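Local coordinates for protein MgGH51 (Meripilus giganteus, PDB 6ZPV) that acts as a GH51 alpha-L-arabinofuranosidase, hydrolysing terminal alpha-L-arabinofuranosyl groups, probably from plant cell-wall polysaccharides, at residues 225-230 against 269-274; 285-290 against 314-319; 19-24 against 478-483. All blocks are in the same frame, centred on the assembly; numbering follows the deposited sequence.

Contact 1. Residues 225-230 against 269-274; sequences FRFPGG and LGLLEY
Phe227 and Tyr274 form the tight part of this contact, between strand 224-227 of the (beta/alpha)8 barrel and the first turn of helix 271-281, which follows it. Phe227 CD2 sits over the centre of one face of the Tyr274 ring, 3.6 Å from Tyr274 CG, while Leu269 CG lies over the opposite face, toward the rim. The two ring planes are inclined at 40°, and the side chains slide past each other in opposite directions. With CG between the backbone N and the carbonyl carbon (chi1 81°), the Phe227 ring is set against Tyr274. Phe225 crosses Tyr274 at about a right angle, with Phe225 CE1 3.8 Å from Tyr274 CD1. Leu271 CD1 meets the Phe227 ring in plane at its edge, 3.8 Å from Phe227 CZ. An alanine in place of Tyr274 would probably open a gap between Phe227, Phe225 and Leu269, leaving the Phe227 ring freer to turn. Packing is looser at Pro228, whose CB is 4.2 Å from Tyr274 OH. Farther from the strand, Leu272 and Glu273 are partly exposed, and Glu273 forms a salt bridge with Arg254. Gly270 N, at the N-cap, gives a bent bond of 2.8 Å to Glu273 OE1, reaching it on the anti side and 33° out of the carboxylate plane.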
loop_
_atom_site.group_PDB
_atom_site.type_symbol
_atom_site.label_atom_id
_atom_site.label_comp_id
_atom_site.label_asym_id
_atom_site.label_seq_id
_atom_site.Cartn_x
_atom_site.Cartn_y
_atom_site.Cartn_z
ATOM N N PHE A 225 -5.968 -5.088 -5.711
ATOM C CA PHE A 225 -4.963 -4.112 -5.251
ATOM C C PHE A 225 -4.871 -3.007 -6.307
ATOM O O PHE A 225 -4.385 -3.247 -7.434
ATOM C CB PHE A 225 -3.622 -4.829 -5.042
ATOM C CG PHE A 225 -2.556 -4.075 -4.304
ATOM C CD1 PHE A 225 -1.728 -3.154 -4.937
ATOM C CD2 PHE A 225 -2.288 -4.320 -2.984
ATOM C CE1 PHE A 225 -0.643 -2.586 -4.284
ATOM C CE2 PHE A 225 -1.210 -3.771 -2.326
ATOM C CZ PHE A 225 -0.367 -2.893 -2.991
ATOM N N ARG A 226 -5.350 -1.820 -5.982
ATOM C CA ARG A 226 -5.296 -0.626 -6.868
ATOM C C ARG A 226 -3.937 0.044 -6.670
ATOM O O ARG A 226 -3.515 0.291 -5.509
ATOM C CB ARG A 226 -6.434 0.341 -6.521
ATOM C CG ARG A 226 -6.503 1.541 -7.417
ATOM C CD ARG A 226 -7.282 2.693 -6.793
ATOM N NE ARG A 226 -7.317 3.886 -7.639
ATOM C CZ ARG A 226 -7.345 5.138 -7.175
ATOM N NH1 ARG A 226 -7.490 5.368 -5.862
ATOM N NH2 ARG A 226 -7.199 6.143 -8.024
ATOM N N PHE A 227 -3.203 0.342 -7.742
ATOM C CA PHE A 227 -1.828 0.857 -7.621
ATOM C C PHE A 227 -1.422 1.419 -8.959
ATOM O O PHE A 227 -2.029 1.048 -9.991
ATOM C CB PHE A 227 -0.879 -0.269 -7.196
ATOM C CG PHE A 227 -0.424 -1.168 -8.324
ATOM C CD1 PHE A 227 -1.307 -1.991 -8.962
ATOM C CD2 PHE A 227 0.874 -1.051 -8.805
ATOM C CE1 PHE A 227 -0.913 -2.711 -10.069
ATOM C CE2 PHE A 227 1.261 -1.778 -9.899
ATOM C CZ PHE A 227 0.366 -2.595 -10.557
ATOM N N PRO A 228 -0.352 2.232 -9.078
ATOM C CA PRO A 228 0.499 2.749 -7.996
ATOM C C PRO A 228 0.025 4.078 -7.425
ATOM O O PRO A 228 0.731 4.689 -6.599
ATOM C CB PRO A 228 1.852 2.890 -8.672
ATOM C CG PRO A 228 1.478 3.327 -10.071
ATOM C CD PRO A 228 0.262 2.484 -10.389
ATOM N N GLY A 229 -1.168 4.528 -7.794
ATOM C CA GLY A 229 -1.777 5.689 -7.177
ATOM C C GLY A 229 -3.057 6.030 -7.887
ATOM O O GLY A 229 -3.397 5.413 -8.903
ATOM N N GLY A 230 -3.837 6.995 -7.342
ATOM C CA GLY A 230 -3.435 7.881 -6.278
ATOM C C GLY A 230 -2.552 9.021 -6.823
ATOM O O GLY A 230 -1.966 8.933 -7.896
ATOM N N LEU A 269 10.322 -0.809 -4.912
ATOM C CA LEU A 269 8.987 -1.395 -4.998
ATOM C C LEU A 269 8.478 -1.040 -6.393
ATOM O O LEU A 269 7.928 0.056 -6.589
ATOM C CB LEU A 269 8.082 -0.867 -3.913
ATOM C CG LEU A 269 6.638 -1.372 -3.950
ATOM C CD1 LEU A 269 6.576 -2.859 -3.867
ATOM C CD2 LEU A 269 5.832 -0.716 -2.830
ATOM N N GLY A 270 8.754 -1.903 -7.353
ATOM C CA GLY A 270 8.450 -1.648 -8.746
ATOM C C GLY A 270 7.445 -2.611 -9.330
ATOM O O GLY A 270 6.859 -3.451 -8.622
ATOM N N LEU A 271 7.172 -2.464 -10.629
ATOM C CA LEU A 271 6.028 -3.175 -11.227
ATOM C C LEU A 271 6.131 -4.681 -10.985
ATOM O O LEU A 271 5.084 -5.301 -10.696
ATOM C CB LEU A 271 5.910 -2.797 -12.703
ATOM C CG LEU A 271 4.726 -3.388 -13.464
ATOM C CD1 LEU A 271 3.387 -3.154 -12.760
ATOM C CD2 LEU A 271 4.644 -2.813 -14.857
ATOM N N LEU A 272 7.306 -5.313 -11.171
ATOM C CA LEU A 272 7.335 -6.769 -10.994
ATOM C C LEU A 272 7.135 -7.141 -9.529
ATOM O O LEU A 272 6.551 -8.216 -9.261
ATOM C CB LEU A 272 8.611 -7.372 -11.555
ATOM C CG LEU A 272 8.636 -8.874 -11.680
ATOM C CD1 LEU A 272 7.527 -9.423 -12.578
ATOM C CD2 LEU A 272 9.977 -9.341 -12.218
ATOM N N GLU A 273 7.645 -6.370 -8.582
ATOM C CA GLU A 273 7.432 -6.681 -7.156
ATOM C C GLU A 273 5.949 -6.600 -6.805
ATOM O O GLU A 273 5.422 -7.458 -6.071
ATOM C CB GLU A 273 8.274 -5.798 -6.265
ATOM C CG GLU A 273 9.795 -5.999 -6.393
ATOM C CD GLU A 273 10.476 -5.378 -7.585
ATOM O OE1 GLU A 273 9.881 -4.401 -8.121
ATOM O OE2 GLU A 273 11.578 -5.800 -7.950
ATOM N N TYR A 274 5.251 -5.591 -7.333
ATOM C CA TYR A 274 3.787 -5.516 -7.150
ATOM C C TYR A 274 3.121 -6.791 -7.693
ATOM O O TYR A 274 2.325 -7.419 -6.993
ATOM C CB TYR A 274 3.228 -4.249 -7.843
ATOM C CG TYR A 274 3.437 -2.929 -7.176
ATOM C CD1 TYR A 274 2.773 -2.632 -5.993
ATOM C CD2 TYR A 274 4.201 -1.917 -7.750
ATOM C CE1 TYR A 274 2.835 -1.371 -5.403
ATOM C CE2 TYR A 274 4.302 -0.671 -7.157
ATOM C CZ TYR A 274 3.625 -0.395 -5.982
ATOM O OH TYR A 274 3.626 0.853 -5.394
#

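Contact 2. Residues 285-290 against 314-319; sequences PIMAVW and DQINFV
Strand 285-289 and helix 314-319, successive elements of a beta-alpha unit in the (beta/alpha)8 barrel, run nearly antiparallel at 153° with their axes 10.1 Å apart, Val289 and Gln315 being nearest by CA. Gln315 bridges the two, its CG anti to the backbone N and the chain extended beyond it (chi2 -179°), which brings the amide to the strand. There Gln315 NE2 donates to Ala288 O at 3.0 Å, from a position tilted out of the carbonyl plane. The same nitrogen makes a weak but fairly straight bond to Met287 SD at 3.4 Å; the carbonyl bond, with the weaker one to sulfur, helps fix the rotation of the amide. Val289 CG1 packs beside this amide, 3.8 Å from Gln315 NE2. Met287 reaches tip to tip toward both Gln315 and Val319, its SD lying 3.8 Å from Val319 CG2. A bend at chi3 (71°) places Met287 CE 3.8 Å from Ile316 CG1, and beyond this interface Met287 also touches Leu271 and Phe227. Past the strand end, Trp290 makes a cation-pi contact with Arg241 and its ring meets Tyr308; both partners lie beside a bound glycan, probably N-linked at Asn245. The other end of the amide is joined to the backbone just past the strand through a water, which donates to Gln315 OE1 at 2.9 Å and accepts from Trp290 N at 2.7 Å.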
loop_
_atom_site.group_PDB
_atom_site.type_symbol
_atom_site.label_atom_id
_atom_site.label_comp_id
_atom_site.label_asym_id
_atom_site.label_seq_id
_atom_site.Cartn_x
_atom_site.Cartn_y
_atom_site.Cartn_z
ATOM N N PRO A 285 -4.827 -7.082 -9.904
ATOM C CA PRO A 285 -4.587 -5.645 -9.956
ATOM C C PRO A 285 -5.760 -4.857 -10.495
ATOM O O PRO A 285 -6.443 -5.257 -11.410
ATOM C CB PRO A 285 -3.387 -5.525 -10.928
ATOM C CG PRO A 285 -3.519 -6.749 -11.787
ATOM C CD PRO A 285 -4.033 -7.843 -10.892
ATOM N N ILE A 286 -5.855 -3.612 -9.967
ATOM C CA ILE A 286 -6.512 -2.503 -10.683
ATOM C C ILE A 286 -5.380 -1.529 -10.948
ATOM O O ILE A 286 -4.968 -0.805 -10.037
ATOM C CB ILE A 286 -7.701 -1.934 -9.931
ATOM C CG1 ILE A 286 -8.784 -2.982 -9.704
ATOM C CG2 ILE A 286 -8.227 -0.718 -10.702
ATOM C CD1 ILE A 286 -10.004 -2.539 -8.937
ATOM N N MET A 287 -4.795 -1.592 -12.144
ATOM C CA MET A 287 -3.549 -0.887 -12.426
ATOM C C MET A 287 -3.824 0.448 -13.103
ATOM O O MET A 287 -4.503 0.503 -14.129
ATOM C CB MET A 287 -2.654 -1.739 -13.306
ATOM C CG MET A 287 -1.304 -1.096 -13.562
ATOM S SD MET A 287 -0.138 -2.094 -14.503
ATOM C CE MET A 287 -0.907 -2.017 -16.109
ATOM N N ALA A 288 -3.280 1.515 -12.543
ATOM C CA ALA A 288 -3.396 2.843 -13.136
ATOM C C ALA A 288 -2.258 3.073 -14.154
ATOM O O ALA A 288 -1.142 2.572 -14.014
ATOM C CB ALA A 288 -3.382 3.926 -12.093
ATOM N N VAL A 289 -2.637 3.854 -15.183
ATOM C CA VAL A 289 -1.684 4.410 -16.149
ATOM C C VAL A 289 -1.746 5.928 -16.078
ATOM O O VAL A 289 -2.807 6.530 -15.942
ATOM C CB VAL A 289 -1.907 3.906 -17.584
ATOM C CG1 VAL A 289 -1.648 2.426 -17.667
ATOM C CG2 VAL A 289 -3.286 4.241 -18.157
ATOM N N TRP A 290 -0.575 6.548 -16.222
ATOM C CA TRP A 290 -0.475 8.006 -16.315
ATOM C C TRP A 290 -1.176 8.476 -17.580
ATOM O O TRP A 290 -1.064 7.829 -18.645
ATOM C CB TRP A 290 1.015 8.386 -16.295
ATOM C CG TRP A 290 1.203 9.867 -16.080
ATOM C CD1 TRP A 290 1.208 10.490 -14.858
ATOM C CD2 TRP A 290 1.430 10.897 -17.042
ATOM N NE1 TRP A 290 1.384 11.833 -14.992
ATOM C CE2 TRP A 290 1.534 12.111 -16.335
ATOM C CE3 TRP A 290 1.651 10.912 -18.429
ATOM C CZ2 TRP A 290 1.824 13.335 -16.953
ATOM C CZ3 TRP A 290 1.938 12.097 -19.068
ATOM C CH2 TRP A 290 2.039 13.310 -18.329
ATOM N N ASP A 314 3.129 -0.148 -23.379
ATOM C CA ASP A 314 4.311 -0.894 -22.935
ATOM C C ASP A 314 4.110 -1.430 -21.520
ATOM O O ASP A 314 4.423 -2.597 -21.246
ATOM C CB ASP A 314 5.543 0.011 -22.979
ATOM C CG ASP A 314 6.004 0.491 -24.334
ATOM O OD1 ASP A 314 5.588 -0.084 -25.359
ATOM O OD2 ASP A 314 6.767 1.498 -24.330
ATOM N N GLN A 315 3.598 -0.587 -20.621
ATOM C CA GLN A 315 3.336 -1.000 -19.232
ATOM C C GLN A 315 2.410 -2.217 -19.160
ATOM O O GLN A 315 2.662 -3.162 -18.434
ATOM C CB GLN A 315 2.733 0.218 -18.503
ATOM C CG GLN A 315 2.428 -0.034 -17.032
ATOM C CD GLN A 315 1.820 1.184 -16.373
ATOM O OE1 GLN A 315 2.092 2.323 -16.777
ATOM N NE2 GLN A 315 0.991 0.956 -15.318
ATOM N N ILE A 316 1.334 -2.148 -19.929
ATOM C CA ILE A 316 0.370 -3.258 -19.954
ATOM C C ILE A 316 0.996 -4.508 -20.587
ATOM O O ILE A 316 0.829 -5.633 -20.065
ATOM C CB ILE A 316 -0.938 -2.832 -20.622
ATOM C CG1 ILE A 316 -1.632 -1.737 -19.811
ATOM C CG2 ILE A 316 -1.839 -4.050 -20.847
ATOM C CD1 ILE A 316 -2.736 -0.995 -20.536
ATOM N N ASN A 317 1.765 -4.335 -21.660
ATOM C CA ASN A 317 2.444 -5.501 -22.261
ATOM C C ASN A 317 3.409 -6.148 -21.283
ATOM O O ASN A 317 3.563 -7.369 -21.291
ATOM C CB ASN A 317 3.160 -5.108 -23.565
ATOM C CG ASN A 317 2.226 -5.080 -24.764
ATOM O OD1 ASN A 317 1.216 -5.793 -24.734
ATOM N ND2 ASN A 317 2.619 -4.283 -25.770
ATOM N N PHE A 318 4.088 -5.390 -20.438
ATOM C CA PHE A 318 4.946 -5.987 -19.418
ATOM C C PHE A 318 4.103 -6.967 -18.585
ATOM O O PHE A 318 4.600 -8.052 -18.208
ATOM C CB PHE A 318 5.599 -4.932 -18.525
ATOM C CG PHE A 318 6.525 -5.542 -17.503
ATOM C CD1 PHE A 318 7.811 -5.899 -17.846
ATOM C CD2 PHE A 318 6.095 -5.822 -16.200
ATOM C CE1 PHE A 318 8.684 -6.455 -16.943
ATOM C CE2 PHE A 318 6.982 -6.371 -15.273
ATOM C CZ PHE A 318 8.270 -6.691 -15.656
ATOM N N VAL A 319 2.896 -6.589 -18.202
ATOM C CA VAL A 319 2.022 -7.389 -17.319
ATOM C C VAL A 319 1.533 -8.637 -18.038
ATOM O O VAL A 319 1.586 -9.750 -17.461
ATOM C CB VAL A 319 0.869 -6.542 -16.764
ATOM C CG1 VAL A 319 0.072 -7.383 -15.790
ATOM C CG2 VAL A 319 1.349 -5.260 -16.105
HETATM O O HOH W 1 1.681 5.022 -15.882
#

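Contact 3. Residues 19-24 against 478-483; sequences GLMFED and SYAPLL
Tyr479 O accepts a hydrogen bond of 2.7 Å from a water that in turn takes the N-H of Met21 at 3.0 Å, bridging the first and last strands of the (beta/alpha)8 barrel where its sheet closes. Two more waters serve this seam. One donates to Gly19 O at 2.8 Å and accepts from Tyr479 N; the other donates to Met21 O at 2.9 Å and accepts from Leu482 N. Three bound waters thus link backbone groups of Gly19 and Met21 with those of Tyr479 and Leu482, while Gly19 also bonds directly to the backbone of Ala477. Ser478 OG packs 3.6 Å from Met21 CB, but its hydrogen-bond partner is Gly428 O in the neighbouring strand 424-432. A bend at chi2 (-83°) turns the Met21 chain past Ala480, whose CB lies 3.7 Å from Met21 SD. Ala480 also touches Glu429, and its side chain is near a bound glycerol, probably from the crystallisation liquor. Leu20 and Leu482 cross at an angle, Leu20 CD2 3.9 Å from Leu482 CD1, and both touch Leu217 of helix 211-219. Beyond them, Leu483 CD1 approaches the edge of the Phe22 ring near its plane, 4.0 Å from Phe22 CE2.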
loop_
_atom_site.group_PDB
_atom_site.type_symbol
_atom_site.label_atom_id
_atom_site.label_comp_id
_atom_site.label_asym_id
_atom_site.label_seq_id
_atom_site.Cartn_x
_atom_site.Cartn_y
_atom_site.Cartn_z
ATOM N N GLY A 19 -11.290 -4.720 -1.601
ATOM C CA GLY A 19 -9.847 -4.791 -1.903
ATOM C C GLY A 19 -9.100 -3.644 -1.312
ATOM O O GLY A 19 -9.631 -2.932 -0.442
ATOM N N LEU A 20 -7.885 -3.425 -1.786
ATOM C CA LEU A 20 -6.939 -2.477 -1.208
ATOM C C LEU A 20 -6.575 -1.377 -2.192
ATOM O O LEU A 20 -6.525 -1.597 -3.422
ATOM C CB LEU A 20 -5.649 -3.206 -0.821
ATOM C CG LEU A 20 -5.803 -4.435 0.057
ATOM C CD1 LEU A 20 -4.433 -4.969 0.424
ATOM C CD2 LEU A 20 -6.631 -4.181 1.296
ATOM N N MET A 21 -6.295 -0.195 -1.645
ATOM C CA MET A 21 -5.787 0.952 -2.404
ATOM C C MET A 21 -4.397 1.324 -1.946
ATOM O O MET A 21 -4.189 1.601 -0.759
ATOM C CB MET A 21 -6.713 2.165 -2.299
ATOM C CG MET A 21 -6.294 3.365 -3.114
ATOM S SD MET A 21 -5.055 4.411 -2.304
ATOM C CE MET A 21 -4.573 5.527 -3.585
ATOM N N PHE A 22 -3.420 1.314 -2.875
ATOM C CA PHE A 22 -2.029 1.578 -2.520
ATOM C C PHE A 22 -1.442 2.703 -3.378
ATOM O O PHE A 22 -1.506 2.693 -4.607
ATOM C CB PHE A 22 -1.194 0.300 -2.694
ATOM C CG PHE A 22 0.228 0.487 -2.161
ATOM C CD1 PHE A 22 1.246 0.970 -2.964
ATOM C CD2 PHE A 22 0.532 0.209 -0.853
ATOM C CE1 PHE A 22 2.515 1.184 -2.444
ATOM C CE2 PHE A 22 1.804 0.428 -0.322
ATOM C CZ PHE A 22 2.799 0.901 -1.137
ATOM N N GLU A 23 -0.737 3.590 -2.687
ATOM C CA GLU A 23 0.312 4.415 -3.266
ATOM C C GLU A 23 1.379 4.513 -2.176
ATOM O O GLU A 23 1.065 4.276 -1.007
ATOM C CB GLU A 23 -0.216 5.805 -3.634
ATOM C CG GLU A 23 -0.489 6.689 -2.412
ATOM C CD GLU A 23 -1.133 8.025 -2.794
ATOM O OE1 GLU A 23 -0.516 8.801 -3.574
ATOM O OE2 GLU A 23 -2.255 8.258 -2.300
ATOM N N ASP A 24 2.578 4.985 -2.527
ATOM C CA ASP A 24 3.611 5.241 -1.510
ATOM C C ASP A 24 3.277 6.593 -0.874
ATOM O O ASP A 24 3.484 7.675 -1.473
ATOM C CB ASP A 24 5.012 5.224 -2.140
ATOM C CG ASP A 24 6.063 4.915 -1.126
ATOM O OD1 ASP A 24 5.889 5.251 0.085
ATOM O OD2 ASP A 24 7.115 4.284 -1.515
ATOM N N SER A 478 -12.374 0.218 -1.872
ATOM C CA SER A 478 -11.160 0.205 -1.051
ATOM C C SER A 478 -11.056 1.462 -0.198
ATOM O O SER A 478 -11.189 2.602 -0.688
ATOM C CB SER A 478 -9.909 0.059 -1.949
ATOM O OG SER A 478 -9.956 0.850 -3.124
ATOM N N TYR A 479 -10.750 1.247 1.079
ATOM C CA TYR A 479 -10.393 2.328 2.022
ATOM C C TYR A 479 -9.083 2.995 1.581
ATOM O O TYR A 479 -8.222 2.325 0.992
ATOM C CB TYR A 479 -10.221 1.710 3.425
ATOM C CG TYR A 479 -9.988 2.658 4.579
ATOM C CD1 TYR A 479 -8.768 3.230 4.849
ATOM C CD2 TYR A 479 -11.048 2.963 5.432
ATOM C CE1 TYR A 479 -8.551 4.080 5.924
ATOM C CE2 TYR A 479 -10.830 3.786 6.526
ATOM C CZ TYR A 479 -9.596 4.350 6.789
ATOM O OH TYR A 479 -9.347 5.192 7.861
ATOM N N ALA A 480 -8.899 4.261 1.922
ATOM C CA ALA A 480 -7.578 4.863 1.680
ATOM C C ALA A 480 -7.251 5.914 2.698
ATOM O O ALA A 480 -8.176 6.627 3.151
ATOM C CB ALA A 480 -7.492 5.444 0.293
ATOM N N PRO A 481 -5.957 6.140 3.010
ATOM C CA PRO A 481 -4.835 5.288 2.638
ATOM C C PRO A 481 -4.815 3.968 3.427
ATOM O O PRO A 481 -5.362 3.832 4.530
ATOM C CB PRO A 481 -3.577 6.120 3.021
ATOM C CG PRO A 481 -4.104 7.513 3.133
ATOM C CD PRO A 481 -5.526 7.380 3.653
ATOM N N LEU A 482 -4.076 2.999 2.858
ATOM C CA LEU A 482 -3.894 1.665 3.421
ATOM C C LEU A 482 -2.933 1.668 4.594
ATOM O O LEU A 482 -3.215 0.961 5.578
ATOM C CB LEU A 482 -3.412 0.773 2.302
ATOM C CG LEU A 482 -3.250 -0.712 2.633
ATOM C CD1 LEU A 482 -4.553 -1.341 3.073
ATOM C CD2 LEU A 482 -2.669 -1.441 1.453
ATOM N N LEU A 483 -1.794 2.357 4.448
ATOM C CA LEU A 483 -0.657 2.137 5.337
ATOM C C LEU A 483 -0.106 3.442 5.873
ATOM O O LEU A 483 -0.101 4.484 5.173
ATOM C CB LEU A 483 0.446 1.372 4.594
ATOM C CG LEU A 483 0.188 -0.119 4.429
ATOM C CD1 LEU A 483 1.113 -0.767 3.461
ATOM C CD2 LEU A 483 0.287 -0.833 5.758
HETATM O O HOH W 2 -9.937 -1.517 1.907
HETATM O O HOH W 3 -2.837 3.958 0.207
HETATM O O HOH W 4 -7.322 -0.238 1.184
#

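In the fold
From the N terminus, residues 19-24 supply the first barrel strand and wait more than 450 residues for 478-483, so contact 3 closes a loop that holds both other contacts. Within it, strand 224-227 meets helix 271-281 in contact 1, and once that loop of some 40 residues is shut, strand 284-289 and helix 306-320 form contact 2; these two follow in series and do not cross. Strand 224-227 is the common neighbour: Arg226 N probably bonds to Leu20 O on one flank, and Phe227 O to Ala288 N on the other. Contacts 1 and 2 thus back successive strands with helices, while contact 3 joins the two ends of the barrel sheet.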